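Local coordinates for xylose isomerase domain protein TIM barrel (Planctomyces limnophilus, PDB 3TVA) that binds a magnesium ion within a TIM barrel of the xylose isomerase-like family and probably acts as an isomerase, at residues V15-S18 and G24-L27; T37-A42 and S209-D214; F183-M188 and G236-E241; I258-P263 and K270-S275. All blocks are in the same frame, centred on the assembly; numbering follows the deposited sequence. Where two conformers were deposited one is given.

Contact 1. Residues V15-S18 and G24-L27; sequences VFTS and GVHL
The side chain of Ser-18 lies over the backbone of Gly-24, its CB 3.6 Å from Gly-24 O and its OG taking a bent hydrogen bond of 3.0 Å from Gly-24 N. OG can reach that amide because it is turned beside its own backbone N, with chi1 at -78°. The same hydroxyl bonds to Ala-21 O inside the connecting loop, and this one polar group therefore ties the loop at two points. Behind it the backbones join in a single beta bridge between Thr-17 and Val-25. Ser-18 N donates to Val-25 O at 2.9 Å, while the bond from Val-25 N to Phe-16 O is weak. At Gly-24 the approach is so close that a beta carbon would fall only 2.4 Å from Thr-17 C. The Phe-16 ring turns its edge to the glycine, with CD2 3.9 Å from Gly-24 CA, and also meets the ring of the metal ligand His-211 at a steep angle. On the apolar side, Val-15 CG2 and Val-25 CG2 touch at 4.2 Å where the two side chains cross at about a right angle. At the other end the edge of the His-26 ring faces Ser-18 O in the ring plane, with CD2 3.3 Å away. A water accepts from Leu-27 N, at the start of helix 27-32, and donates to Ser-18 O. The first strand-to-helix loop of the barrel is thus folded back on its own strand, held to it by a serine hydroxyl, one good and one weak peptide bond, and a bridging water, beside a phenylalanine that packs against two of the metal ligands, His-211 and Glu-259.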
# COMPACT_ATOMS: atom_id res chain seq x y z
N VAL A 15 -4.83 10.40 2.24
CA VAL A 15 -5.31 9.38 3.16
C VAL A 15 -5.75 8.17 2.35
O VAL A 15 -6.10 8.28 1.17
CB VAL A 15 -6.46 9.87 4.07
CG1 VAL A 15 -6.03 11.09 4.89
CG2 VAL A 15 -7.70 10.18 3.24
N PHE A 16 -5.69 7.01 2.98
CA PHE A 16 -6.06 5.78 2.32
C PHE A 16 -7.57 5.62 2.54
O PHE A 16 -8.03 5.63 3.67
CB PHE A 16 -5.25 4.60 2.89
CG PHE A 16 -5.49 3.31 2.17
CD1 PHE A 16 -4.60 2.88 1.19
CD2 PHE A 16 -6.60 2.53 2.46
CE1 PHE A 16 -4.82 1.69 0.51
CE2 PHE A 16 -6.82 1.33 1.78
CZ PHE A 16 -5.92 0.92 0.81
N THR A 17 -8.32 5.50 1.46
CA THR A 17 -9.77 5.49 1.53
C THR A 17 -10.37 4.21 0.97
O THR A 17 -9.68 3.42 0.32
CB THR A 17 -10.39 6.67 0.76
OG1 THR A 17 -10.03 6.57 -0.63
CG2 THR A 17 -9.90 7.99 1.32
N SER A 18 -11.65 4.00 1.28
CA SER A 18 -12.42 2.87 0.74
C SER A 18 -13.73 3.41 0.19
O SER A 18 -14.31 4.30 0.78
CB SER A 18 -12.75 1.85 1.84
OG SER A 18 -11.63 1.03 2.16
N GLY A 24 -10.08 1.53 4.62
CA GLY A 24 -9.92 2.99 4.55
C GLY A 24 -11.13 3.80 5.00
O GLY A 24 -12.24 3.27 5.09
N VAL A 25 -10.93 5.09 5.28
CA VAL A 25 -12.06 5.97 5.59
C VAL A 25 -12.81 6.27 4.31
O VAL A 25 -12.26 6.12 3.22
CB VAL A 25 -11.62 7.32 6.22
CG1 VAL A 25 -10.95 7.09 7.56
CG2 VAL A 25 -10.72 8.10 5.27
N HIS A 26 -14.07 6.67 4.42
CA HIS A 26 -14.80 7.06 3.22
C HIS A 26 -14.28 8.38 2.67
O HIS A 26 -13.63 9.15 3.38
CB HIS A 26 -16.31 7.07 3.48
CG HIS A 26 -16.89 5.70 3.68
ND1 HIS A 26 -17.96 5.45 4.51
CD2 HIS A 26 -16.53 4.50 3.16
CE1 HIS A 26 -18.24 4.16 4.49
NE2 HIS A 26 -17.39 3.56 3.68
N LEU A 27 -14.55 8.63 1.38
CA LEU A 27 -14.06 9.81 0.67
C LEU A 27 -14.52 11.11 1.32
O LEU A 27 -13.81 12.12 1.32
CB LEU A 27 -14.51 9.76 -0.79
CG LEU A 27 -13.93 10.81 -1.73
CD1 LEU A 27 -12.49 10.48 -2.01
CD2 LEU A 27 -14.74 10.88 -3.01
O HOH W 1 -16.02 6.52 -0.17

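Contact 2. Residues T37-A42 and S209-D214; sequences TVQVHA and SIHCKD. With MG (magnesium ion), chain C.
The magnesium site inside the mouth of the TIM barrel has a second shell, and the pairing of Gln-39 with His-211 belongs to it. His-211 holds the ion through ND1 at 2.5 Å; Glu-158, Asp-184 and Glu-259 supply the other three protein ligands. The other ring nitrogen, NE2, donates to Gln-39 OE1 along a nearly straight line, 168° at the hydrogen. The distance between NE2 of His-211 and OE1 of Gln-39, 2.5 Å, is unusually short, and its exact value is doubtful. The oxygen lies close to the imidazole plane, whereas the nitrogen stands well above the plane of the amide carbonyl; amide and ring are turned 46° against each other. The glutamine spans the gap with an extended chain, CG lying beside its backbone N at chi1 -68°, because the axes of strands 37-41 and 209-212 come no closer than 10.0 Å and cross almost at a right angle in the curled sheet, with strands 13-18 and 256-258 between them. The amide nitrogen NE2 of Gln-39 lies 4.0 Å from Ser-209 CB and gives a weak bond to a water that also accepts from Ile-210 N at 3.1 Å. Ser-209 OG itself bonds to Asn-182, and Phe-16, Thr-68 and Phe-71 pack around the buried glutamine. With both ring nitrogens engaged, the imidazole is fixed in rotation and its proton is assigned to NE2, so that ND1 is the nitrogen given to the metal. The carbonyl oxygen of the glutamine would probably also polarise the ring and make ND1 a somewhat stronger electron donor toward magnesium.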
# COMPACT_ATOMS: atom_id res chain seq x y z
N THR A 37 -5.10 14.43 -2.14
CA THR A 37 -4.90 13.14 -2.81
C THR A 37 -5.35 12.00 -1.93
O THR A 37 -5.38 12.13 -0.71
CB THR A 37 -3.40 12.84 -3.18
OG1 THR A 37 -2.65 12.63 -1.98
CG2 THR A 37 -2.79 13.96 -3.98
N VAL A 38 -5.71 10.88 -2.55
CA VAL A 38 -6.02 9.66 -1.82
C VAL A 38 -5.48 8.45 -2.56
O VAL A 38 -5.28 8.48 -3.78
CB VAL A 38 -7.55 9.45 -1.62
CG1 VAL A 38 -8.17 10.54 -0.74
CG2 VAL A 38 -8.27 9.36 -2.97
N GLN A 39 -5.27 7.37 -1.82
CA GLN A 39 -5.20 6.04 -2.40
C GLN A 39 -6.52 5.39 -2.05
O GLN A 39 -7.13 5.71 -1.04
CB GLN A 39 -4.05 5.23 -1.82
CG GLN A 39 -2.68 5.75 -2.20
CD GLN A 39 -1.59 4.81 -1.77
OE1 GLN A 39 -1.86 3.66 -1.41
NE2 GLN A 39 -0.34 5.27 -1.79
N VAL A 40 -7.00 4.51 -2.91
CA VAL A 40 -8.32 3.94 -2.73
C VAL A 40 -8.28 2.43 -2.77
O VAL A 40 -7.71 1.84 -3.70
CB VAL A 40 -9.27 4.42 -3.85
CG1 VAL A 40 -10.68 3.94 -3.59
CG2 VAL A 40 -9.24 5.93 -3.95
N HIS A 41 -8.89 1.78 -1.78
CA HIS A 41 -9.11 0.36 -1.90
C HIS A 41 -10.16 0.11 -2.99
O HIS A 41 -11.20 0.76 -3.02
CB HIS A 41 -9.55 -0.24 -0.57
CG HIS A 41 -9.46 -1.73 -0.53
ND1 HIS A 41 -10.30 -2.54 -1.28
CD2 HIS A 41 -8.62 -2.56 0.13
CE1 HIS A 41 -9.99 -3.81 -1.05
NE2 HIS A 41 -8.97 -3.85 -0.21
N ALA A 42 -9.88 -0.81 -3.91
CA ALA A 42 -10.81 -1.07 -5.01
C ALA A 42 -12.16 -1.54 -4.47
O ALA A 42 -12.22 -2.26 -3.48
CB ALA A 42 -10.24 -2.12 -5.98
N SER A 209 5.46 4.94 -4.30
CA SER A 209 4.41 5.53 -3.47
C SER A 209 4.65 5.07 -2.06
O SER A 209 5.40 4.12 -1.85
CB SER A 209 2.99 5.17 -3.95
OG SER A 209 2.77 3.77 -3.91
N ILE A 210 4.05 5.71 -1.07
CA ILE A 210 4.33 5.30 0.30
C ILE A 210 3.10 5.40 1.19
O ILE A 210 2.17 6.13 0.89
CB ILE A 210 5.44 6.15 0.96
CG1 ILE A 210 4.96 7.58 1.15
CG2 ILE A 210 6.76 6.14 0.13
CD1 ILE A 210 5.18 8.10 2.54
N HIS A 211 3.13 4.65 2.29
CA HIS A 211 2.16 4.82 3.35
C HIS A 211 2.86 5.36 4.60
O HIS A 211 3.98 4.95 4.93
CB HIS A 211 1.44 3.50 3.63
CG HIS A 211 0.48 3.12 2.54
ND1 HIS A 211 -0.06 1.86 2.41
CD2 HIS A 211 -0.02 3.85 1.51
CE1 HIS A 211 -0.84 1.82 1.35
NE2 HIS A 211 -0.85 3.01 0.79
N CYS A 212 2.21 6.31 5.25
CA CYS A 212 2.67 6.77 6.55
C CYS A 212 1.81 6.10 7.59
O CYS A 212 0.63 6.42 7.74
CB CYS A 212 2.55 8.29 6.66
SG CYS A 212 3.71 9.13 5.56
N LYS A 213 2.43 5.17 8.31
CA LYS A 213 1.74 4.38 9.32
C LYS A 213 2.80 4.05 10.37
O LYS A 213 3.99 4.02 10.05
CB LYS A 213 1.16 3.11 8.70
CG LYS A 213 0.18 2.40 9.63
CD LYS A 213 0.22 0.89 9.48
CE LYS A 213 -0.39 0.44 8.21
NZ LYS A 213 0.12 -0.91 7.78
N ASP A 214 2.39 3.80 11.60
CA ASP A 214 3.36 3.55 12.68
C ASP A 214 2.99 2.29 13.46
O ASP A 214 1.83 1.87 13.48
CB ASP A 214 3.41 4.76 13.62
CG ASP A 214 4.79 4.95 14.29
OD1 ASP A 214 5.62 4.01 14.27
OD2 ASP A 214 5.02 6.04 14.84
MG MG C . 0.08 -0.06 3.94
O HOH W 2 1.79 7.79 -1.52

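Contact 3. Residues F183-M188 and G236-E241; sequences FDPANM and GDVGME. With MG (magnesium ion), chain C.
Apolar packing between two strand-to-helix connections of the barrel brings Val-238, just ahead of helix 240-249, against Pro-185 and Ala-186 in the first turn of helix 185-190. The two branches of the valine divide the work. CG1, anti to its backbone N at chi1 171°, reaches the proline ring, 3.9 Å from both CB and CG of Pro-185. CG2 comes up to the next residue, 4.1 Å from Ala-186 N. Tyr-243 packs on both Pro-185 and Val-238, while Asp-214 OD1 accepts from the amide of Val-238. An alanine in place of Val-238 would lose both methyl branches and is likely to open a gap beside Pro-185 and Ala-186, freeing the helix start to shift. That start matters because Asp-184 caps it. Its OD1 accepts from Asn-187 N at 3.2 Å, a bond that arrives from well above the carboxylate plane, and more weakly from Ala-186 N. Its OD2 binds magnesium at 2.4 Å and is also hydrogen-bonded by Lys-213. One carboxylate thus serves the helix with one oxygen and the metal with the other, which fixes its rotation. The N-terminal end of the helix, together with the lysine, would probably help to stabilise the carboxylate's negative charge, and the valine packing backs the turn that carries this ligand without touching the ion.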
# COMPACT_ATOMS: atom_id res chain seq x y z
N PHE A 183 5.82 1.72 -0.33
CA PHE A 183 6.58 1.44 0.88
C PHE A 183 5.76 1.74 2.13
O PHE A 183 5.21 2.84 2.30
CB PHE A 183 7.91 2.21 0.90
CG PHE A 183 8.86 1.71 1.97
CD1 PHE A 183 8.91 2.31 3.21
CD2 PHE A 183 9.67 0.60 1.73
CE1 PHE A 183 9.77 1.83 4.21
CE2 PHE A 183 10.53 0.11 2.72
CZ PHE A 183 10.57 0.72 3.95
N ASP A 184 5.69 0.74 3.01
CA ASP A 184 5.00 0.86 4.30
C ASP A 184 5.91 0.43 5.46
O ASP A 184 6.05 -0.75 5.72
CB ASP A 184 3.68 0.08 4.35
CG ASP A 184 2.93 0.30 5.67
OD1 ASP A 184 3.54 0.57 6.72
OD2 ASP A 184 1.69 0.22 5.68
N PRO A 185 6.56 1.39 6.11
CA PRO A 185 7.52 1.01 7.17
C PRO A 185 6.88 0.27 8.36
O PRO A 185 7.54 -0.56 8.98
CB PRO A 185 8.09 2.35 7.60
CG PRO A 185 6.97 3.33 7.35
CD PRO A 185 6.19 2.81 6.16
N ALA A 186 5.62 0.57 8.68
CA ALA A 186 5.00 -0.05 9.83
C ALA A 186 4.82 -1.55 9.61
O ALA A 186 4.91 -2.33 10.56
CB ALA A 186 3.66 0.61 10.16
N ASN A 187 4.61 -1.95 8.35
CA ASN A 187 4.43 -3.37 8.04
C ASN A 187 5.63 -4.22 8.46
O ASN A 187 5.46 -5.33 8.96
CB ASN A 187 4.11 -3.61 6.55
CG ASN A 187 2.70 -3.12 6.18
OD1 ASN A 187 1.92 -2.73 7.04
ND2 ASN A 187 2.38 -3.15 4.88
N MSE A 188 6.83 -3.71 8.26
CA MSE A 188 8.01 -4.49 8.62
C MSE A 188 8.19 -4.63 10.12
O MSE A 188 8.78 -5.60 10.59
CB MSE A 188 9.25 -3.91 7.99
CG MSE A 188 9.24 -4.04 6.49
SE MSE A 188 11.01 -3.59 5.91
CE MSE A 188 11.96 -5.20 6.51
N GLY A 236 4.77 5.37 17.64
CA GLY A 236 5.36 4.05 17.54
C GLY A 236 6.87 4.01 17.38
O GLY A 236 7.56 4.92 17.79
N ASP A 237 7.36 2.91 16.80
CA ASP A 237 8.80 2.68 16.63
C ASP A 237 9.39 3.01 15.25
O ASP A 237 10.58 2.77 15.02
CB ASP A 237 9.14 1.23 17.00
CG ASP A 237 8.87 0.93 18.46
OD1 ASP A 237 9.03 1.86 19.29
OD2 ASP A 237 8.49 -0.21 18.78
N VAL A 238 8.58 3.50 14.32
CA VAL A 238 9.10 3.83 13.00
C VAL A 238 10.12 4.99 13.04
O VAL A 238 11.16 4.88 12.40
CB VAL A 238 8.01 4.12 11.94
CG1 VAL A 238 8.64 4.67 10.65
CG2 VAL A 238 7.22 2.86 11.62
N GLY A 239 9.93 6.01 13.87
CA GLY A 239 10.72 7.22 13.65
C GLY A 239 10.30 8.09 12.47
O GLY A 239 10.96 8.09 11.42
N MSE A 240 9.13 8.72 12.58
CA MSE A 240 8.57 9.51 11.49
C MSE A 240 9.54 10.53 10.89
O MSE A 240 9.63 10.68 9.67
CB MSE A 240 7.27 10.20 11.93
CG MSE A 240 6.23 10.36 10.81
SE MSE A 240 5.83 8.76 9.71
CE MSE A 240 5.77 7.38 11.10
N GLU A 241 10.29 11.23 11.74
CA GLU A 241 11.28 12.17 11.24
C GLU A 241 12.42 11.43 10.51
O GLU A 241 12.87 11.87 9.45
CB GLU A 241 11.82 13.09 12.36
CG GLU A 241 12.82 14.08 11.82
CD GLU A 241 12.85 15.38 12.60
OE1 GLU A 241 13.42 16.36 12.07
OE2 GLU A 241 12.32 15.42 13.74
MG MG C . 0.08 -0.06 3.94

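Contact 4. Residues I258-P263 and K270-S275; sequences IEREIP and KKDLAS. With MG (magnesium ion), chain C.
Arg-260 meets Asp-272 in a salt bridge, NE donating to OD2 of the aspartate at 2.8 Å, with 158° at the hydrogen. Guanidinium and carboxylate lie nearly in one plane, 10° apart, and the oxygen is approached on its anti side. A bend at chi2 of 90° carries the arginine head alongside the helix, where Ile-262 CD1 sits over one face of the guanidinium, 3.7 Å above its plane and offset toward the rim. Deeper in, Leu-273 CD2 presses tightly on Ile-258 CG2 at 3.5 Å and also touches Arg-260 CB at 4.0 Å. Further out, Gln-268 bonds to Asp-272 OD1, and Glu-230 forms a second salt bridge with Arg-260 NH1. A leucine in place of Arg-260 would probably leave Asp-272 and Glu-230 without their shared cation and let the loop drift from the helix. Between Ile-258 and Arg-260, which face the helix, Glu-259 points away from it and binds magnesium through OE1 at 2.5 Å. This alternation belongs to the last beta-alpha unit of a TIM barrel, with a metal-binding carboxylate at the C-terminal end of the strand and the helix packed outside.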
# COMPACT_ATOMS: atom_id res chain seq x y z
N ILE A 258 -1.38 8.77 4.42
CA ILE A 258 -1.63 8.30 5.77
C ILE A 258 -2.55 7.09 5.75
O ILE A 258 -3.63 7.12 5.15
CB ILE A 258 -2.30 9.39 6.63
CG1 ILE A 258 -1.51 10.69 6.58
CG2 ILE A 258 -2.47 8.90 8.06
CD1 ILE A 258 -2.32 11.91 7.07
N GLU A 259 -2.13 6.04 6.42
CA GLU A 259 -2.97 4.87 6.58
C GLU A 259 -3.13 4.56 8.06
O GLU A 259 -2.14 4.42 8.76
CB GLU A 259 -2.37 3.67 5.87
CG GLU A 259 -3.29 2.46 5.93
CD GLU A 259 -2.71 1.28 5.19
OE1 GLU A 259 -1.55 0.94 5.49
OE2 GLU A 259 -3.38 0.71 4.30
N ARG A 260 -4.37 4.51 8.54
CA ARG A 260 -4.60 4.07 9.91
C ARG A 260 -5.74 3.08 9.90
O ARG A 260 -6.90 3.47 9.69
CB ARG A 260 -4.97 5.27 10.77
CG ARG A 260 -5.25 4.95 12.23
CD ARG A 260 -3.99 5.02 13.08
NE ARG A 260 -4.28 4.72 14.48
CZ ARG A 260 -4.25 3.50 15.01
NH1 ARG A 260 -3.92 2.45 14.25
NH2 ARG A 260 -4.55 3.34 16.29
N GLU A 261 -5.47 1.80 10.18
CA GLU A 261 -6.58 0.92 9.94
C GLU A 261 -7.24 0.58 11.26
O GLU A 261 -6.92 -0.42 11.89
CB GLU A 261 -6.03 -0.37 9.32
CG GLU A 261 -4.90 -0.15 8.31
CD GLU A 261 -4.37 -1.45 7.72
OE1 GLU A 261 -3.37 -1.98 8.24
OE2 GLU A 261 -4.96 -1.94 6.72
N ILE A 262 -8.28 1.34 11.56
CA ILE A 262 -9.21 1.01 12.61
C ILE A 262 -10.58 1.49 12.14
O ILE A 262 -11.21 2.32 12.80
CB ILE A 262 -8.81 1.68 13.96
CG1 ILE A 262 -8.47 3.16 13.77
CG2 ILE A 262 -7.59 0.99 14.56
CD1 ILE A 262 -8.17 3.90 15.06
N PRO A 263 -11.08 0.93 11.02
CA PRO A 263 -12.37 1.40 10.51
C PRO A 263 -13.51 1.03 11.46
O PRO A 263 -14.62 1.55 11.30
CB PRO A 263 -12.52 0.66 9.18
CG PRO A 263 -11.64 -0.54 9.31
CD PRO A 263 -10.47 -0.05 10.10
N LYS A 270 -10.59 8.89 12.39
CA LYS A 270 -10.52 10.25 11.86
C LYS A 270 -9.62 11.14 12.72
O LYS A 270 -8.82 11.91 12.17
CB LYS A 270 -11.91 10.88 11.68
CG LYS A 270 -11.87 12.22 10.93
CD LYS A 270 -13.20 12.95 10.97
CE LYS A 270 -13.14 14.25 10.19
NZ LYS A 270 -14.48 14.91 10.14
N LYS A 271 -9.74 11.04 14.05
CA LYS A 271 -8.83 11.76 14.95
C LYS A 271 -7.36 11.47 14.65
O LYS A 271 -6.53 12.38 14.65
CB LYS A 271 -9.13 11.44 16.41
CG LYS A 271 -10.45 12.01 16.89
CD LYS A 271 -10.71 11.70 18.37
CE LYS A 271 -12.13 12.10 18.77
NZ LYS A 271 -12.46 11.71 20.17
N ASP A 272 -7.03 10.20 14.41
CA ASP A 272 -5.63 9.84 14.18
C ASP A 272 -5.17 10.32 12.82
O ASP A 272 -4.00 10.66 12.64
CB ASP A 272 -5.38 8.33 14.35
CG ASP A 272 -5.58 7.86 15.80
OD1 ASP A 272 -5.70 8.71 16.71
OD2 ASP A 272 -5.60 6.62 16.02
N LEU A 273 -6.09 10.33 11.85
CA LEU A 273 -5.78 10.92 10.55
C LEU A 273 -5.47 12.42 10.72
O LEU A 273 -4.51 12.93 10.13
CB LEU A 273 -6.90 10.71 9.54
CG LEU A 273 -7.17 9.27 9.06
CD1 LEU A 273 -8.19 9.25 7.93
CD2 LEU A 273 -5.89 8.57 8.62
N ALA A 274 -6.27 13.10 11.54
CA ALA A 274 -6.09 14.54 11.76
C ALA A 274 -4.78 14.88 12.50
O ALA A 274 -4.10 15.84 12.14
CB ALA A 274 -7.31 15.14 12.49
N SER A 275 -4.43 14.12 13.54
CA SER A 275 -3.15 14.33 14.20
C SER A 275 -1.97 13.92 13.29
O SER A 275 -0.91 14.55 13.29
CB SER A 275 -3.10 13.63 15.56
OG SER A 275 -3.12 12.22 15.41
MG MG C . 0.08 -0.06 3.94
O HOH W 3 -5.10 6.06 18.33

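From the N terminus, contact 1 closes the short loop after the first strand, before any other contact opens. Contact 2 then spans most of the barrel, from the second strand to 209-214, and contact 3 crosses it: 183-188 lies inside that span and 236-241 beyond it. Contact 4 follows in series as a local closure between the last strand and the C-terminal helix. The first and last beta-alpha units meet where Phe-16 N probably bonds to Ile-258 O and Val-25 packs on Leu-273, joining contacts 1 and 4 as the barrel closes. Contacts 2, 3 and 4 converge on the magnesium ion, each bringing one ligand.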